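Long-range contacts in cytochrome P450 (CYP102L1) (Mycobacterium phage Adler, PDB 6N6Q), which is a phage-encoded haem-thiolate enzyme that probably catalyses monooxygenation of organic substrates: residues A[152-161]-A[280-291]; A[437-448]-A[461-470]. All blocks are in the same frame, centred on the assembly; numbering follows the deposited sequence.

Interaction 1 of 2, residues A[152-161]-A[280-291]. With HEM (protoporphyrin IX containing Fe), chain E.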
# COMPACT_ATOMS: atom_id res chain seq x y z
N ILE A 152 -6.66 15.59 -1.36
CA ILE A 152 -7.15 14.22 -1.49
C ILE A 152 -6.22 13.20 -0.84
O ILE A 152 -6.71 12.34 -0.09
CB ILE A 152 -7.40 13.87 -2.97
CG1 ILE A 152 -8.45 14.82 -3.56
CG2 ILE A 152 -7.85 12.43 -3.13
CD1 ILE A 152 -9.79 14.74 -2.86
N PRO A 153 -4.90 13.22 -1.08
CA PRO A 153 -4.04 12.20 -0.44
C PRO A 153 -4.09 12.22 1.08
O PRO A 153 -4.10 11.15 1.71
CB PRO A 153 -2.64 12.53 -0.97
CG PRO A 153 -2.88 13.24 -2.25
CD PRO A 153 -4.11 14.06 -2.00
N ALA A 154 -4.12 13.41 1.69
CA ALA A 154 -4.14 13.47 3.15
C ALA A 154 -5.46 12.96 3.71
O ALA A 154 -5.47 12.21 4.70
CB ALA A 154 -3.88 14.90 3.62
N GLU A 155 -6.58 13.34 3.10
CA GLU A 155 -7.88 12.88 3.57
C GLU A 155 -8.00 11.36 3.43
O GLU A 155 -8.45 10.68 4.36
CB GLU A 155 -9.00 13.58 2.80
CG GLU A 155 -9.17 15.04 3.17
CD GLU A 155 -9.99 15.24 4.43
OE1 GLU A 155 -10.83 14.37 4.74
OE2 GLU A 155 -9.81 16.28 5.10
N THR A 156 -7.62 10.82 2.27
CA THR A 156 -7.68 9.38 2.08
C THR A 156 -6.73 8.65 3.02
O THR A 156 -6.96 7.47 3.34
CB THR A 156 -7.36 9.01 0.62
OG1 THR A 156 -6.05 9.49 0.29
CG2 THR A 156 -8.38 9.62 -0.32
N ASN A 157 -5.66 9.31 3.47
CA ASN A 157 -4.74 8.64 4.39
C ASN A 157 -5.29 8.61 5.82
O ASN A 157 -5.03 7.65 6.55
CB ASN A 157 -3.37 9.32 4.36
CG ASN A 157 -2.24 8.32 4.49
OD1 ASN A 157 -2.29 7.41 5.31
ND2 ASN A 157 -1.21 8.48 3.66
N ARG A 158 -6.04 9.63 6.22
CA ARG A 158 -6.75 9.55 7.50
C ARG A 158 -7.81 8.46 7.47
O ARG A 158 -8.07 7.82 8.50
CB ARG A 158 -7.41 10.89 7.84
CG ARG A 158 -6.48 12.09 7.81
CD ARG A 158 -7.18 13.30 8.43
NE ARG A 158 -7.26 13.19 9.88
CZ ARG A 158 -8.24 13.69 10.62
NH1 ARG A 158 -9.25 14.33 10.04
NH2 ARG A 158 -8.23 13.55 11.93
N LEU A 159 -8.43 8.23 6.31
CA LEU A 159 -9.48 7.23 6.21
C LEU A 159 -8.93 5.82 6.35
O LEU A 159 -9.38 5.05 7.21
CB LEU A 159 -10.22 7.38 4.87
CG LEU A 159 -11.18 6.23 4.54
CD1 LEU A 159 -12.29 6.13 5.58
CD2 LEU A 159 -11.75 6.37 3.14
N THR A 160 -7.95 5.46 5.52
CA THR A 160 -7.43 4.10 5.53
C THR A 160 -6.78 3.75 6.86
O THR A 160 -6.75 2.57 7.24
CB THR A 160 -6.44 3.90 4.38
OG1 THR A 160 -5.29 4.73 4.59
CG2 THR A 160 -7.09 4.25 3.05
N ILE A 161 -6.26 4.74 7.58
CA ILE A 161 -5.78 4.50 8.93
C ILE A 161 -6.92 4.02 9.82
O ILE A 161 -6.80 3.00 10.52
CB ILE A 161 -5.12 5.77 9.51
CG1 ILE A 161 -3.70 5.94 8.96
CG2 ILE A 161 -5.10 5.72 11.03
CD1 ILE A 161 -3.09 7.28 9.28
N SER A 280 -1.93 1.49 5.22
CA SER A 280 -2.62 2.77 5.10
C SER A 280 -2.15 3.55 3.88
O SER A 280 -2.97 3.97 3.05
CB SER A 280 -2.42 3.60 6.37
OG SER A 280 -2.58 4.98 6.11
N GLU A 281 -0.84 3.78 3.75
CA GLU A 281 -0.35 4.69 2.72
C GLU A 281 -0.54 4.11 1.32
O GLU A 281 -0.85 4.85 0.38
CB GLU A 281 1.12 5.02 2.97
CG GLU A 281 1.61 6.23 2.19
CD GLU A 281 2.98 6.70 2.62
OE1 GLU A 281 3.63 5.98 3.41
OE2 GLU A 281 3.41 7.78 2.17
N THR A 282 -0.37 2.80 1.17
CA THR A 282 -0.56 2.17 -0.14
C THR A 282 -2.01 2.31 -0.60
O THR A 282 -2.27 2.74 -1.73
CB THR A 282 -0.16 0.70 -0.09
OG1 THR A 282 -0.86 0.05 0.99
CG2 THR A 282 1.34 0.56 0.12
N SER A 283 -2.96 1.96 0.27
CA SER A 283 -4.37 2.02 -0.12
C SER A 283 -4.84 3.45 -0.32
O SER A 283 -5.64 3.73 -1.22
CB SER A 283 -5.23 1.33 0.94
OG SER A 283 -4.81 -0.01 1.14
N ALA A 284 -4.34 4.38 0.50
CA ALA A 284 -4.79 5.77 0.40
C ALA A 284 -4.33 6.42 -0.90
O ALA A 284 -5.09 7.15 -1.53
CB ALA A 284 -4.27 6.56 1.60
N ASN A 285 -3.08 6.16 -1.30
CA ASN A 285 -2.58 6.77 -2.53
C ASN A 285 -3.19 6.12 -3.76
O ASN A 285 -3.38 6.80 -4.78
CB ASN A 285 -1.06 6.69 -2.57
CG ASN A 285 -0.41 7.46 -1.44
OD1 ASN A 285 -1.01 8.37 -0.88
ND2 ASN A 285 0.82 7.09 -1.11
N ALA A 286 -3.51 4.83 -3.70
CA ALA A 286 -4.21 4.19 -4.80
C ALA A 286 -5.60 4.80 -5.00
O ALA A 286 -6.02 5.05 -6.13
CB ALA A 286 -4.32 2.68 -4.56
N ILE A 287 -6.31 5.04 -3.90
CA ILE A 287 -7.61 5.72 -3.98
C ILE A 287 -7.44 7.12 -4.55
O ILE A 287 -8.24 7.57 -5.38
CB ILE A 287 -8.29 5.74 -2.60
CG1 ILE A 287 -8.67 4.32 -2.16
CG2 ILE A 287 -9.51 6.64 -2.62
CD1 ILE A 287 -9.05 4.22 -0.70
N ALA A 288 -6.40 7.83 -4.11
CA ALA A 288 -6.17 9.19 -4.60
C ALA A 288 -5.88 9.19 -6.10
O ALA A 288 -6.32 10.10 -6.82
CB ALA A 288 -5.02 9.84 -3.83
N PHE A 289 -5.15 8.19 -6.58
CA PHE A 289 -4.92 8.07 -8.02
C PHE A 289 -6.22 7.79 -8.76
O PHE A 289 -6.50 8.39 -9.81
CB PHE A 289 -3.90 6.97 -8.31
CG PHE A 289 -2.47 7.43 -8.25
CD1 PHE A 289 -1.98 8.35 -9.17
CD2 PHE A 289 -1.60 6.92 -7.30
CE1 PHE A 289 -0.67 8.77 -9.12
CE2 PHE A 289 -0.29 7.34 -7.24
CZ PHE A 289 0.18 8.27 -8.15
N ALA A 290 -7.04 6.87 -8.24
CA ALA A 290 -8.30 6.55 -8.89
C ALA A 290 -9.26 7.73 -8.87
O ALA A 290 -10.03 7.91 -9.82
CB ALA A 290 -8.94 5.33 -8.23
N LEU A 291 -9.24 8.54 -7.81
CA LEU A 291 -10.07 9.74 -7.79
C LEU A 291 -9.61 10.74 -8.84
O LEU A 291 -10.45 11.41 -9.47
CB LEU A 291 -10.04 10.37 -6.40
CG LEU A 291 -10.88 9.64 -5.34
CD1 LEU A 291 -10.77 10.34 -3.99
CD2 LEU A 291 -12.33 9.57 -5.79
CHA HEM E . 3.41 -6.86 1.33
CHB HEM E . 1.55 -3.75 -1.92
CHC HEM E . -2.23 -2.93 1.04
CHD HEM E . 0.03 -5.44 4.54
C1A HEM E . 3.24 -6.12 0.17
C2A HEM E . 4.08 -6.13 -1.01
C3A HEM E . 3.57 -5.28 -1.89
C4A HEM E . 2.38 -4.69 -1.32
CMA HEM E . 4.16 -4.97 -3.29
CAA HEM E . 5.36 -6.97 -1.21
CBA HEM E . 6.55 -6.20 -0.63
CGA HEM E . 7.84 -6.89 -0.96
O1A HEM E . 7.83 -7.88 -1.74
O2A HEM E . 8.90 -6.45 -0.44
C1B HEM E . 0.34 -3.31 -1.43
C2B HEM E . -0.63 -2.50 -2.15
C3B HEM E . -1.68 -2.27 -1.34
C4B HEM E . -1.40 -2.93 -0.07
CMB HEM E . -0.41 -2.04 -3.61
CAB HEM E . -2.98 -1.48 -1.59
CBB HEM E . -3.28 -0.83 -2.72
C1C HEM E . -1.97 -3.56 2.24
C2C HEM E . -2.87 -3.64 3.38
C3C HEM E . -2.26 -4.32 4.35
C4C HEM E . -0.94 -4.72 3.87
CMC HEM E . -4.28 -3.03 3.48
CAC HEM E . -2.92 -4.61 5.72
CBC HEM E . -2.32 -5.32 6.68
C1D HEM E . 1.13 -6.06 3.98
C2D HEM E . 2.07 -6.93 4.66
C3D HEM E . 3.00 -7.32 3.78
C4D HEM E . 2.69 -6.71 2.50
CMD HEM E . 2.01 -7.33 6.15
CAD HEM E . 4.20 -8.25 4.07
CBD HEM E . 3.76 -9.71 3.96
CGD HEM E . 4.95 -10.62 4.15
O1D HEM E . 4.76 -11.76 4.66
O2D HEM E . 6.09 -10.22 3.80
NA HEM E . 2.21 -5.22 -0.06
NB HEM E . -0.17 -3.54 -0.16
NC HEM E . -0.81 -4.23 2.58
ND HEM E . 1.55 -5.95 2.66
FE HEM E . 0.76 -4.62 1.30

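Interaction 2 of 2, residues A[437-448]-A[461-470]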
# COMPACT_ATOMS: atom_id res chain seq x y z
N LEU A 437 -18.34 8.10 -5.55
CA LEU A 437 -19.02 8.28 -6.83
C LEU A 437 -20.53 8.32 -6.68
O LEU A 437 -21.21 9.00 -7.45
CB LEU A 437 -18.62 7.17 -7.80
CG LEU A 437 -17.19 7.20 -8.34
CD1 LEU A 437 -16.97 6.02 -9.26
CD2 LEU A 437 -16.94 8.51 -9.07
N HIS A 438 -21.07 7.60 -5.70
CA HIS A 438 -22.51 7.58 -5.48
C HIS A 438 -23.01 8.87 -4.84
O HIS A 438 -24.12 9.32 -5.16
CB HIS A 438 -22.88 6.38 -4.60
CG HIS A 438 -24.34 6.21 -4.39
ND1 HIS A 438 -25.05 6.91 -3.43
CD2 HIS A 438 -25.24 5.39 -4.99
CE1 HIS A 438 -26.32 6.55 -3.47
NE2 HIS A 438 -26.46 5.63 -4.40
N GLN A 439 -22.22 9.48 -3.96
CA GLN A 439 -22.64 10.64 -3.19
C GLN A 439 -22.19 11.97 -3.78
O GLN A 439 -22.91 12.97 -3.65
CB GLN A 439 -22.13 10.54 -1.75
CG GLN A 439 -22.63 9.33 -1.00
CD GLN A 439 -24.13 9.34 -0.83
OE1 GLN A 439 -24.83 8.44 -1.28
NE2 GLN A 439 -24.64 10.37 -0.16
N PHE A 440 -21.02 12.02 -4.41
CA PHE A 440 -20.45 13.27 -4.89
C PHE A 440 -20.10 13.16 -6.37
O PHE A 440 -19.99 12.07 -6.93
CB PHE A 440 -19.18 13.65 -4.11
CG PHE A 440 -19.36 13.66 -2.62
CD1 PHE A 440 -19.95 14.74 -1.99
CD2 PHE A 440 -18.94 12.59 -1.85
CE1 PHE A 440 -20.11 14.75 -0.62
CE2 PHE A 440 -19.10 12.60 -0.48
CZ PHE A 440 -19.69 13.68 0.13
N GLU A 441 -19.94 14.33 -6.99
CA GLU A 441 -19.30 14.45 -8.29
C GLU A 441 -17.98 15.18 -8.12
O GLU A 441 -17.84 16.05 -7.25
CB GLU A 441 -20.20 15.17 -9.30
CG GLU A 441 -20.57 16.59 -8.93
CD GLU A 441 -21.63 17.17 -9.84
OE1 GLU A 441 -22.46 16.38 -10.36
OE2 GLU A 441 -21.64 18.40 -10.06
N LEU A 442 -17.01 14.83 -8.96
CA LEU A 442 -15.62 15.23 -8.77
C LEU A 442 -15.29 16.38 -9.71
O LEU A 442 -15.45 16.26 -10.93
CB LEU A 442 -14.69 14.05 -9.01
CG LEU A 442 -15.09 12.72 -8.37
CD1 LEU A 442 -14.21 11.59 -8.87
CD2 LEU A 442 -15.04 12.80 -6.85
N GLU A 443 -14.82 17.49 -9.14
CA GLU A 443 -14.36 18.63 -9.93
C GLU A 443 -12.85 18.75 -9.80
O GLU A 443 -12.35 19.06 -8.70
CB GLU A 443 -15.04 19.92 -9.48
CG GLU A 443 -14.61 21.15 -10.26
CD GLU A 443 -15.23 22.43 -9.74
OE1 GLU A 443 -16.10 22.35 -8.84
OE2 GLU A 443 -14.86 23.52 -10.22
N PRO A 444 -12.08 18.52 -10.86
CA PRO A 444 -10.63 18.69 -10.77
C PRO A 444 -10.24 20.16 -10.79
O PRO A 444 -11.05 21.04 -11.09
CB PRO A 444 -10.12 17.97 -12.02
CG PRO A 444 -11.23 18.13 -13.00
CD PRO A 444 -12.51 18.08 -12.19
N ARG A 445 -8.98 20.41 -10.46
CA ARG A 445 -8.45 21.77 -10.45
C ARG A 445 -7.98 22.14 -11.86
O ARG A 445 -7.12 21.43 -12.41
CB ARG A 445 -7.30 21.90 -9.47
CG ARG A 445 -6.67 23.27 -9.44
CD ARG A 445 -5.80 23.45 -8.22
NE ARG A 445 -6.59 23.57 -6.99
CZ ARG A 445 -7.01 24.72 -6.49
NH1 ARG A 445 -6.72 25.86 -7.10
NH2 ARG A 445 -7.73 24.73 -5.37
N PRO A 446 -8.50 23.21 -12.46
CA PRO A 446 -8.08 23.56 -13.82
C PRO A 446 -6.60 23.92 -13.87
O PRO A 446 -6.07 24.58 -12.97
CB PRO A 446 -8.97 24.76 -14.16
CG PRO A 446 -10.13 24.66 -13.22
CD PRO A 446 -9.57 24.08 -11.96
N GLY A 447 -5.94 23.48 -14.94
CA GLY A 447 -4.52 23.71 -15.12
C GLY A 447 -3.62 22.72 -14.42
O GLY A 447 -2.44 22.61 -14.79
N TYR A 448 -4.12 22.00 -13.42
CA TYR A 448 -3.30 21.02 -12.72
C TYR A 448 -2.94 19.86 -13.63
O TYR A 448 -3.74 19.44 -14.48
CB TYR A 448 -4.03 20.50 -11.48
CG TYR A 448 -3.37 19.30 -10.84
CD1 TYR A 448 -2.33 19.46 -9.93
CD2 TYR A 448 -3.78 18.01 -11.14
CE1 TYR A 448 -1.72 18.37 -9.35
CE2 TYR A 448 -3.18 16.91 -10.56
CZ TYR A 448 -2.14 17.09 -9.67
OH TYR A 448 -1.54 16.00 -9.09
N SER A 461 1.02 14.38 -5.92
CA SER A 461 1.40 15.59 -5.20
C SER A 461 0.53 16.76 -5.65
O SER A 461 0.26 16.93 -6.84
CB SER A 461 2.88 15.92 -5.43
OG SER A 461 3.15 16.17 -6.79
N ASP A 462 0.09 17.56 -4.67
CA ASP A 462 -0.73 18.74 -4.91
C ASP A 462 -2.07 18.38 -5.55
O ASP A 462 -2.63 19.15 -6.33
CB ASP A 462 0.01 19.78 -5.75
CG ASP A 462 -0.59 21.17 -5.64
OD1 ASP A 462 -1.56 21.34 -4.88
OD2 ASP A 462 -0.08 22.09 -6.32
N LEU A 463 -2.60 17.20 -5.23
CA LEU A 463 -3.87 16.75 -5.77
C LEU A 463 -5.01 17.32 -4.94
O LEU A 463 -5.15 16.99 -3.76
CB LEU A 463 -3.94 15.22 -5.80
CG LEU A 463 -5.22 14.63 -6.41
CD1 LEU A 463 -5.35 15.04 -7.87
CD2 LEU A 463 -5.23 13.12 -6.27
N GLN A 464 -5.82 18.17 -5.56
CA GLN A 464 -6.97 18.79 -4.90
C GLN A 464 -8.21 18.59 -5.76
O GLN A 464 -8.18 18.86 -6.96
CB GLN A 464 -6.73 20.29 -4.67
CG GLN A 464 -5.76 20.61 -3.55
CD GLN A 464 -5.57 22.10 -3.35
OE1 GLN A 464 -5.53 22.87 -4.31
NE2 GLN A 464 -5.47 22.53 -2.09
N LEU A 465 -9.28 18.11 -5.14
CA LEU A 465 -10.57 17.95 -5.79
C LEU A 465 -11.62 18.74 -5.03
O LEU A 465 -11.43 19.12 -3.88
CB LEU A 465 -10.98 16.48 -5.88
CG LEU A 465 -10.13 15.54 -6.74
CD1 LEU A 465 -10.69 14.12 -6.69
CD2 LEU A 465 -10.05 16.04 -8.17
N ARG A 466 -12.75 18.98 -5.71
CA ARG A 466 -13.90 19.61 -5.09
C ARG A 466 -15.14 18.80 -5.42
O ARG A 466 -15.25 18.21 -6.49
CB ARG A 466 -14.07 21.06 -5.56
CG ARG A 466 -15.08 21.85 -4.75
CD ARG A 466 -14.80 23.34 -4.82
NE ARG A 466 -14.80 23.83 -6.19
CZ ARG A 466 -14.47 25.07 -6.54
NH1 ARG A 466 -14.11 25.95 -5.61
NH2 ARG A 466 -14.51 25.44 -7.82
N LEU A 467 -16.07 18.76 -4.47
CA LEU A 467 -17.23 17.89 -4.55
C LEU A 467 -18.51 18.70 -4.42
O LEU A 467 -18.57 19.70 -3.70
CB LEU A 467 -17.21 16.83 -3.45
CG LEU A 467 -15.86 16.18 -3.16
CD1 LEU A 467 -15.87 15.62 -1.75
CD2 LEU A 467 -15.56 15.09 -4.17
N ARG A 468 -19.54 18.26 -5.15
CA ARG A 468 -20.91 18.69 -4.93
C ARG A 468 -21.76 17.45 -4.68
O ARG A 468 -21.56 16.42 -5.31
CB ARG A 468 -21.47 19.47 -6.13
CG ARG A 468 -20.59 20.59 -6.65
CD ARG A 468 -20.26 21.62 -5.58
NE ARG A 468 -19.90 22.91 -6.17
CZ ARG A 468 -18.74 23.17 -6.78
NH1 ARG A 468 -17.82 22.22 -6.88
NH2 ARG A 468 -18.52 24.37 -7.29
N ASN A 469 -22.69 17.56 -3.73
CA ASN A 469 -23.62 16.46 -3.49
C ASN A 469 -24.49 16.25 -4.73
O ASN A 469 -25.02 17.20 -5.30
CB ASN A 469 -24.48 16.76 -2.27
CG ASN A 469 -23.67 16.83 -0.99
OD1 ASN A 469 -23.27 17.91 -0.55
ND2 ASN A 469 -23.43 15.67 -0.38
N ARG A 470 -24.62 14.98 -5.14
CA ARG A 470 -25.26 14.68 -6.42
C ARG A 470 -26.75 14.98 -6.42
O ARG A 470 -27.34 15.08 -7.50
CB ARG A 470 -25.02 13.21 -6.79
CG ARG A 470 -23.54 12.86 -6.92
CD ARG A 470 -23.23 12.14 -8.22
NE ARG A 470 -23.75 10.78 -8.25
CZ ARG A 470 -24.79 10.39 -8.97
NH1 ARG A 470 -25.43 11.26 -9.74
NH2 ARG A 470 -25.19 9.12 -8.93
O HOH W 1 -7.00 18.56 -9.36

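Interaction 1 of 2, residues A[152-161]-A[280-291]
Thr-160 drives its side chain into helix 280-291, a knob in the hole formed by Ser-280, Ser-283, Ala-284 and Ile-287. With OG1 set between its own backbone N and carbonyl carbon (chi1 65°), the hydroxyl and the methyl turn to different parts of that hole. OG1 donates to Ser-280 O at 2.9 Å, tilted 34° from the plane of a carbonyl that also accepts from Ala-284 N of its own helix; CG2 rests on the Ala-284 backbone. A threonine fills both polar and apolar needs here. Ser-280 turns OG back toward Asn-157, whose OD1 lies 2.6 Å away, while Asn-157 ND2 lies across the aliphatic CG of Glu-281, whose carboxylate goes on to Thr-455. At the centre, Ala-284 CB presses on Thr-156 O at 3.3 Å; with a side chain this small the axes of the two segments come within 8.1 Å, their N-to-C directions 136° apart. By their order in the chain these are probably the E-helix and I-helix of the P450 core, and Ala-278 to Thr-282 match the signature of the helix that crosses the haem. On the haem-facing side of helix 280-291, away from helix 152-161, Thr-282 OG1 stands 3.2 Å from haem C4B, its hydroxyl bonded to Ala-278 O. Further along, Thr-156 OG1 sits among the carbonyls of Ile-152, Pro-153 and Ala-284, which suits a buried hydroxyl. Beyond it the contact turns wholly apolar: Ile-152 lays CG2 on branched Leu-291, at CD1 (3.7 Å), and against the small Ala-288 CB.

Interaction 2 of 2, residues A[437-448]-A[461-470]
Leu-467 lies between Phe-440 and Leu-442 on the tightly packed side of this strand pair. Its CD1 stands over one face of the Phe-440 ring in a CH-pi contact, 4.2 Å from the centroid, with Gln-439 CB over the opposite face; its CD2 meets Leu-442 CD2 at 3.6 Å, the two leucines side by side. Bulky apolar residues suit this side because Trp-140 and Leu-294 of neighbouring helices close over it. The other side, nearer solvent, is charged. Extended with CG anti to the backbone N (chi1 180°), Glu-443 reaches Arg-466 and Arg-468. Arg-466 grips it side-on, NE to OE1 and NH2 to OE2, both from above the carboxylate plane, whereas Arg-468 NH1 meets OE1 at 2.6 Å nearly end-on; the three side chains form a salt-bridge network, OE1 accepting from both arginines. The backbone is firm at Glu-443 and Arg-466 (Glu-443 N to Arg-466 O 2.8 Å). In the next pair Glu-441 N to Arg-468 O holds at 3.1 Å, but the return bond, Arg-468 N to Glu-441 O, is weak at 3.5 Å. Past Pro-444 a water joins Arg-445 N to Gln-464 O, and Tyr-448 OH donates to Ser-461 O. Antiparallel pairing of a strand leaving the long C-terminal helix with the last strand of the chain is typical of the beta-3 sheet of cytochromes P450.

How the interactions relate
From the N terminus, strand 150-151 leads into helix 152-169; 118 residues, mostly helical and without a strand, separate 152-161 from 280-291, where helix 265-296 closes interaction 1. Interaction 2 follows in series, neither enclosing nor crossing it: helix 422-439 gives way to strand 440-444, and a short excursion through strands 451-454 and 458-461 returns as 464-469. The two meet through Leu-463, whose O lies 3.2 Å from Ile-152 N in a probable hydrogen bond, and through Leu-465, which packs on Ile-152. Strand 150-151 is itself a link, pairing with 464-469, so the helical core beside the haem is joined to the three-stranded sheet 150-151, 464-469, 440-444.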